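Local structure of purine nucleoside phosphorylase (Grouper iridovirus, 3KHS) at residues B[36-50]-B[65-79]. The protein probably catalyses the phosphorolysis of purine nucleosides such as inosine and guanosine in purine salvage. Sequence-based numbering, arbitrary orientation.
Sequences GDSLETSITVAYSDI and LIFGSVNGVSCVCMK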
ATOM      1  N   GLY B  36      12.240 -19.520 -24.154  1.00 54.53           N
ATOM      2  CA  GLY B  36      12.908 -20.676 -23.586  1.00 55.14           C
ATOM      3  C   GLY B  36      13.387 -21.731 -24.560  1.00 58.49           C
ATOM      4  O   GLY B  36      14.379 -22.410 -24.298  1.00 58.81           O
ATOM      5  N   ASP B  37      12.683 -21.884 -25.676  1.00 59.17           N
ATOM      6  CA  ASP B  37      13.059 -22.862 -26.681  1.00 61.08           C
ATOM      7  C   ASP B  37      14.438 -22.520 -27.223  1.00 62.79           C
ATOM      8  O   ASP B  37      15.077 -23.340 -27.871  1.00 63.53           O
ATOM      9  CB  ASP B  37      12.067 -22.852 -27.842  1.00 61.82           C
ATOM     10  CG  ASP B  37      10.626 -22.995 -27.389  1.00 67.80           C
ATOM     11  OD1 ASP B  37      10.380 -23.651 -26.337  1.00 67.13           O
ATOM     12  OD2 ASP B  37       9.744 -22.457 -28.107  1.00 63.96           O
ATOM     13  N   SER B  38      14.894 -21.307 -26.955  1.00 59.57           N
ATOM     14  CA  SER B  38      16.195 -20.875 -27.424  1.00 62.03           C
ATOM     15  C   SER B  38      17.371 -21.529 -26.706  1.00 61.87           C
ATOM     16  O   SER B  38      18.513 -21.413 -27.152  1.00 60.14           O
ATOM     17  CB  SER B  38      16.311 -19.364 -27.290  1.00 61.76           C
ATOM     18  OG  SER B  38      15.434 -18.741 -28.201  1.00 74.47           O
ATOM     19  N   LEU B  39      17.112 -22.197 -25.591  1.00 57.09           N
ATOM     20  CA  LEU B  39      18.202 -22.848 -24.872  1.00 59.03           C
ATOM     21  C   LEU B  39      18.549 -24.193 -25.478  1.00 60.03           C
ATOM     22  O   LEU B  39      17.675 -25.022 -25.720  1.00 57.45           O
ATOM     23  CB  LEU B  39      17.865 -23.026 -23.389  1.00 57.67           C
ATOM     24  CG  LEU B  39      18.091 -21.771 -22.542  1.00 56.38           C
ATOM     25  CD1 LEU B  39      17.110 -20.688 -22.950  1.00 57.19           C
ATOM     26  CD2 LEU B  39      17.936 -22.112 -21.083  1.00 51.47           C
ATOM     27  N   GLU B  40      19.839 -24.398 -25.711  1.00 62.30           N
ATOM     28  CA  GLU B  40      20.344 -25.628 -26.307  1.00 61.21           C
ATOM     29  C   GLU B  40      20.818 -26.632 -25.271  1.00 61.93           C
ATOM     30  O   GLU B  40      21.294 -26.243 -24.206  1.00 62.28           O
ATOM     31  CB  GLU B  40      21.502 -25.295 -27.246  1.00 65.64           C
ATOM     32  CG  GLU B  40      21.083 -24.627 -28.548  1.00 67.48           C
ATOM     33  CD  GLU B  40      22.266 -24.105 -29.343  1.00 67.87           C
ATOM     34  OE1 GLU B  40      22.787 -23.016 -29.013  1.00 65.70           O
ATOM     35  OE2 GLU B  40      22.682 -24.795 -30.297  1.00 74.54           O
ATOM     36  N   THR B  41      20.697 -27.920 -25.596  1.00 62.98           N
ATOM     37  CA  THR B  41      21.124 -28.996 -24.698  1.00 66.18           C
ATOM     38  C   THR B  41      20.469 -28.732 -23.353  1.00 65.91           C
ATOM     39  O   THR B  41      21.124 -28.714 -22.304  1.00 68.10           O
ATOM     40  CB  THR B  41      22.657 -28.977 -24.528  1.00 70.13           C
ATOM     41  OG1 THR B  41      23.264 -28.617 -25.778  1.00 69.41           O
ATOM     42  CG2 THR B  41      23.172 -30.358 -24.071  1.00 68.39           C
ATOM     43  N   SER B  42      19.161 -28.549 -23.397  1.00 64.85           N
ATOM     44  CA  SER B  42      18.416 -28.196 -22.211  1.00 64.42           C
ATOM     45  C   SER B  42      17.813 -29.277 -21.343  1.00 63.28           C
ATOM     46  O   SER B  42      17.321 -30.300 -21.819  1.00 65.00           O
ATOM     47  CB  SER B  42      17.324 -27.202 -22.605  1.00 62.69           C
ATOM     48  OG  SER B  42      16.522 -27.737 -23.640  1.00 56.88           O
ATOM     49  N   ILE B  43      17.866 -29.011 -20.047  1.00 60.22           N
ATOM     50  CA  ILE B  43      17.284 -29.869 -19.041  1.00 57.35           C
ATOM     51  C   ILE B  43      16.083 -29.053 -18.566  1.00 58.67           C
ATOM     52  O   ILE B  43      16.180 -27.834 -18.388  1.00 58.68           O
ATOM     53  CB  ILE B  43      18.259 -30.095 -17.878  1.00 56.77           C
ATOM     54  CG1 ILE B  43      19.497 -30.824 -18.397  1.00 57.01           C
ATOM     55  CG2 ILE B  43      17.591 -30.901 -16.776  1.00 52.49           C
ATOM     56  CD1 ILE B  43      19.162 -32.106 -19.138  1.00 63.55           C
ATOM     57  N   THR B  44      14.947 -29.708 -18.379  1.00 56.96           N
ATOM     58  CA  THR B  44      13.760 -29.001 -17.937  1.00 54.53           C
ATOM     59  C   THR B  44      13.230 -29.531 -16.617  1.00 53.78           C
ATOM     60  O   THR B  44      13.092 -30.744 -16.439  1.00 54.96           O
ATOM     61  CB  THR B  44      12.658 -29.084 -19.001  1.00 53.69           C
ATOM     62  OG1 THR B  44      13.121 -28.442 -20.198  1.00 53.39           O
ATOM     63  CG2 THR B  44      11.372 -28.410 -18.503  1.00 46.43           C
ATOM     64  N   VAL B  45      12.934 -28.618 -15.695  1.00 49.38           N
ATOM     65  CA  VAL B  45      12.413 -28.997 -14.397  1.00 45.39           C
ATOM     66  C   VAL B  45      11.136 -28.225 -14.100  1.00 45.15           C
ATOM     67  O   VAL B  45      11.169 -27.007 -13.950  1.00 48.33           O
ATOM     68  CB  VAL B  45      13.454 -28.729 -13.301  1.00 39.34           C
ATOM     69  CG1 VAL B  45      13.025 -29.376 -12.013  1.00 41.16           C
ATOM     70  CG2 VAL B  45      14.822 -29.253 -13.737  1.00 40.46           C
ATOM     71  N   ALA B  46      10.012 -28.934 -14.018  1.00 44.08           N
ATOM     72  CA  ALA B  46       8.726 -28.309 -13.731  1.00 40.24           C
ATOM     73  C   ALA B  46       8.804 -27.625 -12.381  1.00 42.08           C
ATOM     74  O   ALA B  46       9.470 -28.143 -11.462  1.00 42.26           O
ATOM     75  CB  ALA B  46       7.659 -29.350 -13.696  1.00 36.59           C
ATOM     76  N   TYR B  47       8.136 -26.476 -12.247  1.00 38.78           N
ATOM     77  CA  TYR B  47       8.143 -25.763 -10.963  1.00 43.37           C
ATOM     78  C   TYR B  47       7.585 -26.667  -9.846  1.00 45.23           C
ATOM     79  O   TYR B  47       8.046 -26.647  -8.706  1.00 43.93           O
ATOM     80  CB  TYR B  47       7.296 -24.480 -11.027  1.00 36.77           C
ATOM     81  CG  TYR B  47       7.921 -23.335 -11.787  1.00 38.82           C
ATOM     82  CD1 TYR B  47       9.261 -23.377 -12.178  1.00 35.40           C
ATOM     83  CD2 TYR B  47       7.162 -22.213 -12.141  1.00 34.70           C
ATOM     84  CE1 TYR B  47       9.833 -22.346 -12.907  1.00 31.59           C
ATOM     85  CE2 TYR B  47       7.720 -21.168 -12.870  1.00 27.23           C
ATOM     86  CZ  TYR B  47       9.066 -21.240 -13.256  1.00 36.75           C
ATOM     87  OH  TYR B  47       9.650 -20.219 -13.988  1.00 35.34           O
ATOM     88  N   SER B  48       6.591 -27.467 -10.205  1.00 45.93           N
ATOM     89  CA  SER B  48       5.929 -28.350  -9.267  1.00 49.70           C
ATOM     90  C   SER B  48       6.842 -29.365  -8.579  1.00 52.50           C
ATOM     91  O   SER B  48       6.536 -29.841  -7.484  1.00 55.19           O
ATOM     92  CB  SER B  48       4.801 -29.072  -9.988  1.00 45.35           C
ATOM     93  OG  SER B  48       5.301 -29.807 -11.086  1.00 41.44           O
ATOM     94  N   ASP B  49       7.958 -29.696  -9.217  1.00 50.38           N
ATOM     95  CA  ASP B  49       8.892 -30.660  -8.646  1.00 48.55           C
ATOM     96  C   ASP B  49      10.008 -29.962  -7.892  1.00 48.12           C
ATOM     97  O   ASP B  49      10.799 -30.610  -7.209  1.00 49.30           O
ATOM     98  CB  ASP B  49       9.539 -31.538  -9.731  1.00 43.32           C
ATOM     99  CG  ASP B  49       8.532 -32.371 -10.510  1.00 46.86           C
ATOM    100  OD1 ASP B  49       7.574 -32.895  -9.905  1.00 47.68           O
ATOM    101  OD2 ASP B  49       8.709 -32.521 -11.738  1.00 49.17           O
ATOM    102  N   ILE B  50      10.090 -28.645  -8.027  1.00 46.51           N
ATOM    103  CA  ILE B  50      11.142 -27.926  -7.343  1.00 40.75           C
ATOM    104  C   ILE B  50      10.787 -27.595  -5.902  1.00 41.57           C
ATOM    105  O   ILE B  50       9.747 -27.012  -5.610  1.00 41.63           O
ATOM    106  CB  ILE B  50      11.509 -26.619  -8.074  1.00 36.46           C
ATOM    107  CG1 ILE B  50      11.897 -26.917  -9.512  1.00 32.55           C
ATOM    108  CG2 ILE B  50      12.640 -25.923  -7.357  1.00 25.59           C
ATOM    109  CD1 ILE B  50      12.278 -25.673 -10.276  1.00 35.84           C
ATOM    110  N   LEU B  65      11.363 -24.475 -15.272  1.00 49.13           N
ATOM    111  CA  LEU B  65      12.677 -23.855 -15.227  1.00 44.72           C
ATOM    112  C   LEU B  65      13.514 -24.610 -16.263  1.00 47.62           C
ATOM    113  O   LEU B  65      13.572 -25.835 -16.244  1.00 51.16           O
ATOM    114  CB  LEU B  65      13.247 -24.032 -13.825  1.00 37.97           C
ATOM    115  CG  LEU B  65      14.297 -23.086 -13.264  1.00 38.12           C
ATOM    116  CD1 LEU B  65      13.828 -21.659 -13.436  1.00 38.68           C
ATOM    117  CD2 LEU B  65      14.538 -23.401 -11.774  1.00 33.32           C
ATOM    118  N   ILE B  66      14.154 -23.882 -17.169  1.00 46.64           N
ATOM    119  CA  ILE B  66      14.947 -24.500 -18.225  1.00 44.06           C
ATOM    120  C   ILE B  66      16.422 -24.163 -18.118  1.00 43.90           C
ATOM    121  O   ILE B  66      16.786 -22.993 -17.986  1.00 42.27           O
ATOM    122  CB  ILE B  66      14.431 -24.054 -19.623  1.00 41.82           C
ATOM    123  CG1 ILE B  66      12.944 -24.368 -19.754  1.00 46.25           C
ATOM    124  CG2 ILE B  66      15.175 -24.776 -20.729  1.00 44.38           C
ATOM    125  CD1 ILE B  66      12.409 -24.156 -21.154  1.00 51.93           C
ATOM    126  N   PHE B  67      17.271 -25.188 -18.151  1.00 43.83           N
ATOM    127  CA  PHE B  67      18.719 -24.957 -18.084  1.00 47.59           C
ATOM    128  C   PHE B  67      19.324 -25.329 -19.413  1.00 48.86           C
ATOM    129  O   PHE B  67      19.065 -26.422 -19.929  1.00 54.60           O
ATOM    130  CB  PHE B  67      19.392 -25.795 -17.010  1.00 42.89           C
ATOM    131  CG  PHE B  67      18.894 -25.524 -15.645  1.00 41.71           C
ATOM    132  CD1 PHE B  67      17.711 -26.094 -15.205  1.00 37.18           C
ATOM    133  CD2 PHE B  67      19.590 -24.670 -14.800  1.00 42.98           C
ATOM    134  CE1 PHE B  67      17.227 -25.816 -13.947  1.00 37.44           C
ATOM    135  CE2 PHE B  67      19.107 -24.381 -13.525  1.00 37.73           C
ATOM    136  CZ  PHE B  67      17.927 -24.952 -13.100  1.00 35.62           C
ATOM    137  N   GLY B  68      20.134 -24.428 -19.962  1.00 43.10           N
ATOM    138  CA  GLY B  68      20.743 -24.692 -21.246  1.00 42.53           C
ATOM    139  C   GLY B  68      21.583 -23.516 -21.685  1.00 47.10           C
ATOM    140  O   GLY B  68      21.715 -22.524 -20.970  1.00 46.77           O
ATOM    141  N   SER B  69      22.147 -23.614 -22.877  1.00 50.59           N
ATOM    142  CA  SER B  69      23.002 -22.552 -23.374  1.00 52.48           C
ATOM    143  C   SER B  69      22.410 -21.795 -24.543  1.00 48.58           C
ATOM    144  O   SER B  69      21.573 -22.303 -25.293  1.00 45.03           O
ATOM    145  CB  SER B  69      24.343 -23.113 -23.824  1.00 55.09           C
ATOM    146  OG  SER B  69      24.197 -23.695 -25.111  1.00 63.06           O
ATOM    147  N   VAL B  70      22.872 -20.563 -24.682  1.00 49.35           N
ATOM    148  CA  VAL B  70      22.469 -19.687 -25.771  1.00 51.43           C
ATOM    149  C   VAL B  70      23.725 -18.916 -26.116  1.00 52.02           C
ATOM    150  O   VAL B  70      24.367 -18.341 -25.236  1.00 50.49           O
ATOM    151  CB  VAL B  70      21.384 -18.664 -25.353  1.00 51.62           C
ATOM    152  CG1 VAL B  70      21.071 -17.746 -26.530  1.00 54.91           C
ATOM    153  CG2 VAL B  70      20.109 -19.380 -24.890  1.00 49.87           C
ATOM    154  N   ASN B  71      24.085 -18.917 -27.393  1.00 55.86           N
ATOM    155  CA  ASN B  71      25.281 -18.219 -27.852  1.00 58.71           C
ATOM    156  C   ASN B  71      26.507 -18.478 -26.959  1.00 58.46           C
ATOM    157  O   ASN B  71      27.301 -17.578 -26.688  1.00 58.91           O
ATOM    158  CB  ASN B  71      24.995 -16.713 -27.983  1.00 58.85           C
ATOM    159  CG  ASN B  71      23.912 -16.406 -29.031  1.00 62.27           C
ATOM    160  OD1 ASN B  71      23.850 -17.043 -30.081  1.00 59.91           O
ATOM    161  ND2 ASN B  71      23.069 -15.419 -28.749  1.00 66.54           N
ATOM    162  N   GLY B  72      26.640 -19.725 -26.509  1.00 59.26           N
ATOM    163  CA  GLY B  72      27.768 -20.116 -25.678  1.00 60.00           C
ATOM    164  C   GLY B  72      27.701 -19.757 -24.207  1.00 58.32           C
ATOM    165  O   GLY B  72      28.678 -19.936 -23.472  1.00 60.67           O
ATOM    166  N   VAL B  73      26.543 -19.267 -23.775  1.00 54.99           N
ATOM    167  CA  VAL B  73      26.330 -18.860 -22.395  1.00 49.07           C
ATOM    168  C   VAL B  73      25.400 -19.826 -21.669  1.00 45.91           C
ATOM    169  O   VAL B  73      24.327 -20.109 -22.178  1.00 44.59           O
ATOM    170  CB  VAL B  73      25.698 -17.450 -22.389  1.00 47.42           C
ATOM    171  CG1 VAL B  73      25.459 -16.974 -20.959  1.00 46.12           C
ATOM    172  CG2 VAL B  73      26.605 -16.477 -23.161  1.00 39.76           C
ATOM    173  N   SER B  74      25.806 -20.341 -20.505  1.00 45.84           N
ATOM    174  CA  SER B  74      24.930 -21.242 -19.756  1.00 45.04           C
ATOM    175  C   SER B  74      23.881 -20.372 -19.043  1.00 44.01           C
ATOM    176  O   SER B  74      24.199 -19.454 -18.261  1.00 43.31           O
ATOM    177  CB  SER B  74      25.729 -22.067 -18.750  1.00 45.58           C
ATOM    178  OG  SER B  74      26.587 -21.228 -18.014  1.00 53.81           O
ATOM    179  N   CYS B  75      22.625 -20.665 -19.332  1.00 41.58           N
ATOM    180  CA  CYS B  75      21.517 -19.902 -18.779  1.00 42.64           C
ATOM    181  C   CYS B  75      20.510 -20.786 -18.054  1.00 43.19           C
ATOM    182  O   CYS B  75      20.444 -22.012 -18.273  1.00 38.54           O
ATOM    183  CB  CYS B  75      20.742 -19.180 -19.917  1.00 37.37           C
ATOM    184  SG  CYS B  75      21.663 -18.217 -21.176  1.00 36.98           S
ATOM    185  N   VAL B  76      19.724 -20.127 -17.202  1.00 44.30           N
ATOM    186  CA  VAL B  76      18.610 -20.747 -16.496  1.00 41.62           C
ATOM    187  C   VAL B  76      17.454 -19.828 -16.908  1.00 41.66           C
ATOM    188  O   VAL B  76      17.560 -18.607 -16.797  1.00 37.50           O
ATOM    189  CB  VAL B  76      18.777 -20.758 -14.941  1.00 33.67           C
ATOM    190  CG1 VAL B  76      19.073 -19.406 -14.429  1.00 27.79           C
ATOM    191  CG2 VAL B  76      17.496 -21.264 -14.301  1.00 35.04           C
ATOM    192  N   CYS B  77      16.373 -20.412 -17.415  1.00 41.08           N
ATOM    193  CA  CYS B  77      15.234 -19.634 -17.869  1.00 38.89           C
ATOM    194  C   CYS B  77      13.937 -20.005 -17.172  1.00 40.26           C
ATOM    195  O   CYS B  77      13.556 -21.173 -17.142  1.00 37.23           O
ATOM    196  CB  CYS B  77      15.047 -19.815 -19.369  1.00 35.74           C
ATOM    197  SG  CYS B  77      13.506 -19.083 -20.072  1.00 38.88           S
ATOM    198  N   MET B  78      13.272 -18.997 -16.610  1.00 37.92           N
ATOM    199  CA  MET B  78      11.990 -19.163 -15.940  1.00 32.34           C
ATOM    200  C   MET B  78      10.893 -19.025 -16.986  1.00 37.83           C
ATOM    201  O   MET B  78      10.756 -17.974 -17.603  1.00 42.17           O
ATOM    202  CB  MET B  78      11.795 -18.072 -14.874  1.00 37.49           C
ATOM    203  CG  MET B  78      12.419 -18.375 -13.467  1.00 27.94           C
ATOM    204  SD  MET B  78      12.135 -17.110 -12.217  1.00 35.24           S
ATOM    205  CE  MET B  78      10.485 -17.463 -11.657  1.00 19.76           C
ATOM    206  N   LYS B  79      10.135 -20.092 -17.215  1.00 40.86           N
ATOM    207  CA  LYS B  79       9.014 -20.043 -18.143  1.00 40.12           C
ATOM    208  C   LYS B  79       7.784 -19.839 -17.257  1.00 40.96           C
ATOM    209  O   LYS B  79       7.102 -20.792 -16.903  1.00 41.05           O
ATOM    210  CB  LYS B  79       8.898 -21.346 -18.945  1.00 40.60           C
ATOM    211  CG  LYS B  79       9.823 -21.393 -20.163  1.00 39.34           C
ATOM    212  CD  LYS B  79       9.545 -22.570 -21.067  1.00 39.06           C
ATOM    213  CE  LYS B  79       8.310 -22.355 -21.927  1.00 42.86           C
ATOM    214  NZ  LYS B  79       8.262 -23.332 -23.079  1.00 42.77           N
TER
HETATM  215  O   HOH W   1      25.124 -21.819 -27.229  1.00 56.53           O
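The Y47 ring meets L65 at its edge, in plane, with CE1 3.9 Å from L65 CB. The F53 ring also meets it, the planes at about 55°. Its hydroxyl reaches past L65 to the next strand, where OH lies 3.2 Å from M78 CB and is hydrogen-bonded to the backbone O of G80. The F67 ring takes I43 O at its edge, in plane; V45 CG2 approaches it obliquely, 4.2 Å from CE1.

Strand 42-46 runs antiparallel to strand 65-70. I43 pairs with F67 and V45 with L65, each through two backbone hydrogen bonds. E40 and S69 form a further two-bond pair, but the register shifts by one before I43, a beta bulge facing G68. One water joins E40 OE1, S69 OG and G72 N, tying the bulged end to the type I' turn of the 65-79 hairpin.

On the face of I66, L39 covers both hairpin strands. Its two methyls divide the work. L39 CD1 meets V70 CG2 at 3.8 Å. L39 CD2 reaches I66 CG2 at 3.9 Å. The same CD2 lies 4.1 Å from C77 CB. D37 and K79 make a long salt bridge nearby.

Strand 73-79 continues the sheet to parallel strand 24-28. Helix 95-102 packs on V76 and M78, helix 257-279 on S38, N71 and V73. Strand 42-46 thus extends this side of the mixed sheet.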